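Local structure of alternansucrase (Leuconostoc mesenteroides, 6HVG) at residues 617-631 with 654-668. The protein is a large multidomain member of glycoside hydrolase family 70, with a barrel-type domain, repeats related to cell-wall-binding modules and a bound calcium ion. Residues are numbered along the deposited sequence; the frame is centred on the assembly and turned at random.
With CA (calcium ion), chain C.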
loop_
_atom_site.group_PDB
_atom_site.type_symbol
_atom_site.label_atom_id
_atom_site.label_comp_id
_atom_site.label_asym_id
_atom_site.label_seq_id
_atom_site.Cartn_x
_atom_site.Cartn_y
_atom_site.Cartn_z
ATOM N N GLY A 617 2.377 -4.368 -30.473
ATOM C CA GLY A 617 3.363 -3.910 -29.515
ATOM C C GLY A 617 2.979 -4.345 -28.128
ATOM O O GLY A 617 1.939 -4.955 -27.944
ATOM N N ILE A 618 3.791 -3.998 -27.141
ATOM C CA ILE A 618 3.499 -4.357 -25.749
ATOM C C ILE A 618 3.663 -3.188 -24.789
ATOM O O ILE A 618 4.367 -2.246 -25.068
ATOM C CB ILE A 618 4.424 -5.494 -25.265
ATOM C CG1 ILE A 618 5.879 -5.062 -25.387
ATOM C CG2 ILE A 618 4.180 -6.777 -26.061
ATOM C CD1 ILE A 618 6.866 -6.001 -24.716
ATOM N N ARG A 619 2.998 -3.303 -23.651
ATOM C CA ARG A 619 3.299 -2.520 -22.474
ATOM C C ARG A 619 3.907 -3.478 -21.454
ATOM O O ARG A 619 3.366 -4.556 -21.219
ATOM C CB ARG A 619 2.017 -1.938 -21.922
ATOM C CG ARG A 619 2.142 -1.288 -20.548
ATOM C CD ARG A 619 0.759 -0.921 -20.003
ATOM N NE ARG A 619 0.787 -0.343 -18.653
ATOM C CZ ARG A 619 0.894 -1.032 -17.516
ATOM N NH1 ARG A 619 0.968 -2.349 -17.534
ATOM N NH2 ARG A 619 0.930 -0.385 -16.354
ATOM N N VAL A 620 5.030 -3.098 -20.871
ATOM C CA VAL A 620 5.675 -3.912 -19.852
ATOM C C VAL A 620 5.204 -3.415 -18.500
ATOM O O VAL A 620 5.581 -2.320 -18.065
ATOM C CB VAL A 620 7.221 -3.845 -19.958
ATOM C CG1 VAL A 620 7.881 -4.824 -18.995
ATOM C CG2 VAL A 620 7.675 -4.143 -21.385
ATOM N N ASP A 621 4.366 -4.220 -17.851
ATOM C CA ASP A 621 3.815 -3.905 -16.527
ATOM C C ASP A 621 4.891 -4.085 -15.455
ATOM O O ASP A 621 5.635 -5.057 -15.479
ATOM C CB ASP A 621 2.630 -4.837 -16.244
ATOM C CG ASP A 621 2.016 -4.640 -14.853
ATOM O OD1 ASP A 621 1.323 -3.604 -14.613
ATOM O OD2 ASP A 621 2.209 -5.560 -14.000
ATOM N N ALA A 622 4.976 -3.138 -14.529
ATOM C CA ALA A 622 5.720 -3.288 -13.276
ATOM C C ALA A 622 7.202 -3.514 -13.499
ATOM O O ALA A 622 7.787 -4.444 -12.951
ATOM C CB ALA A 622 5.131 -4.439 -12.465
ATOM N N VAL A 623 7.801 -2.660 -14.314
ATOM C CA VAL A 623 9.198 -2.806 -14.715
ATOM C C VAL A 623 10.152 -2.871 -13.522
ATOM O O VAL A 623 11.068 -3.686 -13.495
ATOM C CB VAL A 623 9.602 -1.642 -15.646
ATOM C CG1 VAL A 623 11.111 -1.589 -15.895
ATOM C CG2 VAL A 623 8.868 -1.762 -16.975
ATOM N N ASP A 624 9.938 -1.999 -12.544
ATOM C CA ASP A 624 10.823 -1.905 -11.402
ATOM C C ASP A 624 10.647 -3.033 -10.384
ATOM O O ASP A 624 11.441 -3.162 -9.453
ATOM C CB ASP A 624 10.651 -0.540 -10.759
ATOM C CG ASP A 624 11.138 0.611 -11.663
ATOM O OD1 ASP A 624 11.941 0.352 -12.597
ATOM O OD2 ASP A 624 10.736 1.778 -11.418
ATOM N N ASN A 625 9.618 -3.865 -10.566
ATOM C CA ASN A 625 9.322 -4.961 -9.648
ATOM C C ASN A 625 9.715 -6.355 -10.176
ATOM O O ASN A 625 9.305 -7.366 -9.593
ATOM C CB ASN A 625 7.839 -4.959 -9.348
ATOM C CG ASN A 625 7.317 -3.581 -9.115
ATOM O OD1 ASN A 625 6.921 -2.901 -10.057
ATOM N ND2 ASN A 625 7.247 -3.178 -7.854
ATOM N N VAL A 626 10.491 -6.394 -11.262
ATOM C CA VAL A 626 10.934 -7.620 -11.906
ATOM C C VAL A 626 12.401 -7.514 -12.350
ATOM O O VAL A 626 13.034 -6.471 -12.196
ATOM C CB VAL A 626 10.077 -7.957 -13.141
ATOM C CG1 VAL A 626 8.607 -8.062 -12.761
ATOM C CG2 VAL A 626 10.289 -6.955 -14.274
ATOM N N ASP A 627 12.943 -8.618 -12.856
ATOM C CA ASP A 627 14.332 -8.676 -13.348
ATOM C C ASP A 627 14.431 -7.976 -14.701
ATOM O O ASP A 627 13.752 -8.341 -15.667
ATOM C CB ASP A 627 14.816 -10.132 -13.457
ATOM C CG ASP A 627 16.325 -10.248 -13.658
ATOM O OD1 ASP A 627 16.902 -9.561 -14.525
ATOM O OD2 ASP A 627 16.939 -11.061 -12.963
ATOM N N ALA A 628 15.279 -6.963 -14.763
ATOM C CA ALA A 628 15.354 -6.100 -15.937
ATOM C C ALA A 628 15.830 -6.806 -17.226
ATOM O O ALA A 628 15.749 -6.235 -18.311
ATOM C CB ALA A 628 16.235 -4.910 -15.621
ATOM N N ASP A 629 16.333 -8.030 -17.111
ATOM C CA ASP A 629 16.616 -8.853 -18.289
ATOM C C ASP A 629 15.428 -8.971 -19.226
ATOM O O ASP A 629 15.603 -9.093 -20.433
ATOM C CB ASP A 629 17.018 -10.267 -17.873
ATOM C CG ASP A 629 18.433 -10.356 -17.306
ATOM O OD1 ASP A 629 19.265 -9.446 -17.556
ATOM O OD2 ASP A 629 18.703 -11.378 -16.629
ATOM N N LEU A 630 14.221 -8.934 -18.679
ATOM C CA LEU A 630 13.029 -9.061 -19.488
ATOM C C LEU A 630 12.922 -7.983 -20.549
ATOM O O LEU A 630 12.306 -8.204 -21.593
ATOM C CB LEU A 630 11.762 -9.067 -18.618
ATOM C CG LEU A 630 11.550 -10.264 -17.694
ATOM C CD1 LEU A 630 10.186 -10.172 -17.028
ATOM C CD2 LEU A 630 11.691 -11.582 -18.441
ATOM N N LEU A 631 13.486 -6.810 -20.288
ATOM C CA LEU A 631 13.437 -5.737 -21.262
ATOM C C LEU A 631 14.286 -6.091 -22.476
ATOM O O LEU A 631 13.867 -5.858 -23.628
ATOM C CB LEU A 631 13.910 -4.412 -20.654
ATOM C CG LEU A 631 13.197 -3.899 -19.406
ATOM C CD1 LEU A 631 13.655 -2.500 -19.067
ATOM C CD2 LEU A 631 11.697 -3.905 -19.575
ATOM N N HIS A 654 5.545 -1.197 -34.412
ATOM C CA HIS A 654 5.374 -2.007 -33.213
ATOM C C HIS A 654 5.644 -1.148 -31.987
ATOM O O HIS A 654 6.513 -1.473 -31.166
ATOM C CB HIS A 654 6.314 -3.217 -33.238
ATOM C CG HIS A 654 6.125 -4.098 -34.426
ATOM N ND1 HIS A 654 6.749 -3.849 -35.629
ATOM C CD2 HIS A 654 5.390 -5.220 -34.605
ATOM C CE1 HIS A 654 6.396 -4.774 -36.504
ATOM N NE2 HIS A 654 5.583 -5.625 -35.901
ATOM N N LEU A 655 4.886 -0.051 -31.877
ATOM C CA LEU A 655 4.959 0.835 -30.709
ATOM C C LEU A 655 4.819 0.057 -29.414
ATOM O O LEU A 655 3.863 -0.669 -29.254
ATOM C CB LEU A 655 3.857 1.895 -30.743
ATOM C CG LEU A 655 4.163 3.169 -31.502
ATOM C CD1 LEU A 655 2.886 3.982 -31.627
ATOM C CD2 LEU A 655 5.253 3.969 -30.796
ATOM N N SER A 656 5.789 0.247 -28.514
ATOM C CA SER A 656 5.882 -0.458 -27.226
ATOM C C SER A 656 6.272 0.485 -26.089
ATOM O O SER A 656 7.186 1.306 -26.244
ATOM C CB SER A 656 6.936 -1.573 -27.300
ATOM O OG SER A 656 6.484 -2.626 -28.122
ATOM N N ILE A 657 5.599 0.357 -24.946
ATOM C CA ILE A 657 5.806 1.264 -23.819
ATOM C C ILE A 657 6.192 0.503 -22.560
ATOM O O ILE A 657 5.928 -0.696 -22.433
ATOM C CB ILE A 657 4.565 2.156 -23.555
ATOM C CG1 ILE A 657 3.367 1.315 -23.098
ATOM C CG2 ILE A 657 4.241 2.957 -24.804
ATOM C CD1 ILE A 657 2.095 2.121 -22.846
ATOM N N LEU A 658 6.832 1.209 -21.636
ATOM C CA LEU A 658 7.237 0.673 -20.341
ATOM C C LEU A 658 6.500 1.417 -19.237
ATOM O O LEU A 658 6.406 2.641 -19.270
ATOM C CB LEU A 658 8.723 0.918 -20.099
ATOM C CG LEU A 658 9.728 0.255 -21.012
ATOM C CD1 LEU A 658 11.099 0.850 -20.786
ATOM C CD2 LEU A 658 9.715 -1.261 -20.804
ATOM N N GLU A 659 6.013 0.685 -18.234
ATOM C CA GLU A 659 5.625 1.253 -16.936
ATOM C C GLU A 659 6.885 1.256 -16.071
ATOM O O GLU A 659 7.157 0.275 -15.384
ATOM C CB GLU A 659 4.545 0.417 -16.268
ATOM C CG GLU A 659 3.849 1.086 -15.084
ATOM C CD GLU A 659 3.330 0.113 -14.003
ATOM O OE1 GLU A 659 3.306 -1.116 -14.201
ATOM O OE2 GLU A 659 2.940 0.579 -12.913
ATOM N N ASP A 660 7.664 2.348 -16.155
ATOM C CA ASP A 660 8.964 2.460 -15.503
ATOM C C ASP A 660 9.038 3.711 -14.618
ATOM O O ASP A 660 9.451 4.763 -15.066
ATOM C CB ASP A 660 10.075 2.456 -16.547
ATOM C CG ASP A 660 10.044 3.680 -17.469
ATOM O OD1 ASP A 660 8.929 4.204 -17.763
ATOM O OD2 ASP A 660 11.149 4.105 -17.914
ATOM N N TRP A 661 8.648 3.570 -13.352
ATOM C CA TRP A 661 8.419 4.717 -12.490
ATOM C C TRP A 661 9.692 5.377 -11.949
ATOM O O TRP A 661 9.675 6.571 -11.682
ATOM C CB TRP A 661 7.517 4.339 -11.325
ATOM C CG TRP A 661 6.129 4.015 -11.672
ATOM C CD1 TRP A 661 5.565 2.783 -11.705
ATOM C CD2 TRP A 661 5.095 4.936 -12.033
ATOM N NE1 TRP A 661 4.230 2.868 -12.062
ATOM C CE2 TRP A 661 3.919 4.183 -12.267
ATOM C CE3 TRP A 661 5.043 6.322 -12.182
ATOM C CZ2 TRP A 661 2.719 4.770 -12.645
ATOM C CZ3 TRP A 661 3.843 6.897 -12.542
ATOM C CH2 TRP A 661 2.703 6.126 -12.772
ATOM N N ASN A 662 10.791 4.632 -11.806
ATOM C CA ASN A 662 12.001 5.205 -11.205
ATOM C C ASN A 662 12.530 6.361 -12.031
ATOM O O ASN A 662 12.592 6.280 -13.245
ATOM C CB ASN A 662 13.113 4.169 -11.042
ATOM C CG ASN A 662 14.249 4.670 -10.159
ATOM O OD1 ASN A 662 15.063 5.495 -10.570
ATOM N ND2 ASN A 662 14.316 4.162 -8.949
ATOM N N GLY A 663 12.921 7.427 -11.348
ATOM C CA GLY A 663 13.378 8.645 -11.983
ATOM C C GLY A 663 14.656 8.478 -12.774
ATOM O O GLY A 663 14.974 9.357 -13.567
ATOM N N LYS A 664 15.388 7.379 -12.569
ATOM C CA LYS A 664 16.591 7.098 -13.338
ATOM C C LYS A 664 16.388 6.050 -14.465
ATOM O O LYS A 664 17.350 5.703 -15.159
ATOM C CB LYS A 664 17.705 6.631 -12.409
ATOM C CG LYS A 664 18.427 7.732 -11.652
ATOM C CD LYS A 664 19.460 7.167 -10.664
ATOM C CE LYS A 664 20.479 6.248 -11.362
ATOM N NZ LYS A 664 21.619 5.761 -10.527
ATOM N N ASP A 665 15.162 5.565 -14.650
ATOM C CA ASP A 665 14.862 4.603 -15.703
ATOM C C ASP A 665 14.982 5.191 -17.137
ATOM O O ASP A 665 15.472 4.535 -18.042
ATOM C CB ASP A 665 13.448 4.018 -15.511
ATOM C CG ASP A 665 13.376 2.925 -14.443
ATOM O OD1 ASP A 665 14.439 2.531 -13.938
ATOM O OD2 ASP A 665 12.243 2.452 -14.132
ATOM N N PRO A 666 14.515 6.421 -17.354
ATOM C CA PRO A 666 14.680 7.009 -18.679
ATOM C C PRO A 666 16.079 6.892 -19.244
ATOM O O PRO A 666 16.233 6.529 -20.385
ATOM C CB PRO A 666 14.337 8.474 -18.441
ATOM C CG PRO A 666 13.274 8.402 -17.414
ATOM C CD PRO A 666 13.716 7.291 -16.483
ATOM N N GLN A 667 17.086 7.176 -18.433
ATOM C CA GLN A 667 18.474 7.197 -18.884
ATOM C C GLN A 667 18.998 5.783 -19.086
ATOM O O GLN A 667 19.764 5.547 -20.016
ATOM C CB GLN A 667 19.366 7.946 -17.884
ATOM C CG GLN A 667 19.136 9.455 -17.793
ATOM C CD GLN A 667 17.787 9.859 -17.161
ATOM O OE1 GLN A 667 17.248 9.160 -16.290
ATOM N NE2 GLN A 667 17.210 10.956 -17.654
ATOM N N TYR A 668 18.576 4.843 -18.233
ATOM C CA TYR A 668 18.863 3.429 -18.468
ATOM C C TYR A 668 18.313 2.991 -19.824
ATOM O O TYR A 668 19.040 2.455 -20.642
ATOM C CB TYR A 668 18.247 2.547 -17.380
ATOM C CG TYR A 668 18.469 1.069 -17.619
ATOM C CD1 TYR A 668 17.587 0.326 -18.397
ATOM C CD2 TYR A 668 19.560 0.422 -17.074
ATOM C CE1 TYR A 668 17.806 -1.018 -18.638
ATOM C CE2 TYR A 668 19.775 -0.920 -17.297
ATOM C CZ TYR A 668 18.908 -1.645 -18.073
ATOM O OH TYR A 668 19.167 -2.981 -18.285
HETATM CA CA CA C . 8.689 -9.349 -8.635
HETATM O O HOH W 1 17.828 -4.571 -19.605
HETATM O O HOH W 2 8.466 -10.861 -10.447
#
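Arg619 and Val620 pair in parallel with Ile657 and Leu658, and the backbone ladder runs from Ile657 N to Ile618 O (2.9 Å), through Val620 N to Ile657 O, to Glu659 N on Val620 O, with Val623 N reaching Glu659 O beyond the strand ends. Before the paired residues, the hydroxyl of Ser656 stands in for a carbonyl, accepting from Ile618 N in a nearly straight bond (169°). The beta-branched and leucine side chains suit the buried sheet: on one face Leu658 lies alongside Val620, and its CD2 meets Val620 CG2 at 3.6 Å and Leu631 CD2 at 3.5 Å, which brings the helix 629-642 against the strand 657-658. On the other face the aliphatic part of Arg619 crosses Ile657 CG1. Its CG is anti to the backbone N (chi1 170°) and the chain stays extended, carrying the guanidinium past the strand end, where Glu659 CB covers one face. There NH2 forms a salt bridge with Glu659 OE1 (3.3 Å), while NH1 binds Asp621 OD1 in the guanidinium plane and also pairs with Asp1155 of the adjoining strand. Glu659 is long enough to serve both segments: OE1 takes Ala622 N from above the carboxylate plane, and OE2 accepts from Trp661 NE1 (2.8 Å), which helps fix the rotation of the carboxylate. Farther on, Asp624 OD2 accepts from Asn662 N, met nearly along its C-O direction, joining the two loops. Asn625 O binds the calcium ion together with Glu575, Asp581 and Asp1159. Adjacent parallel strands joined through intervening helices are the beta-alpha-beta unit of the family's (beta/alpha)8 barrel, here with the loops after both strands packed together, the first of them also reaching the calcium ion through Asn625.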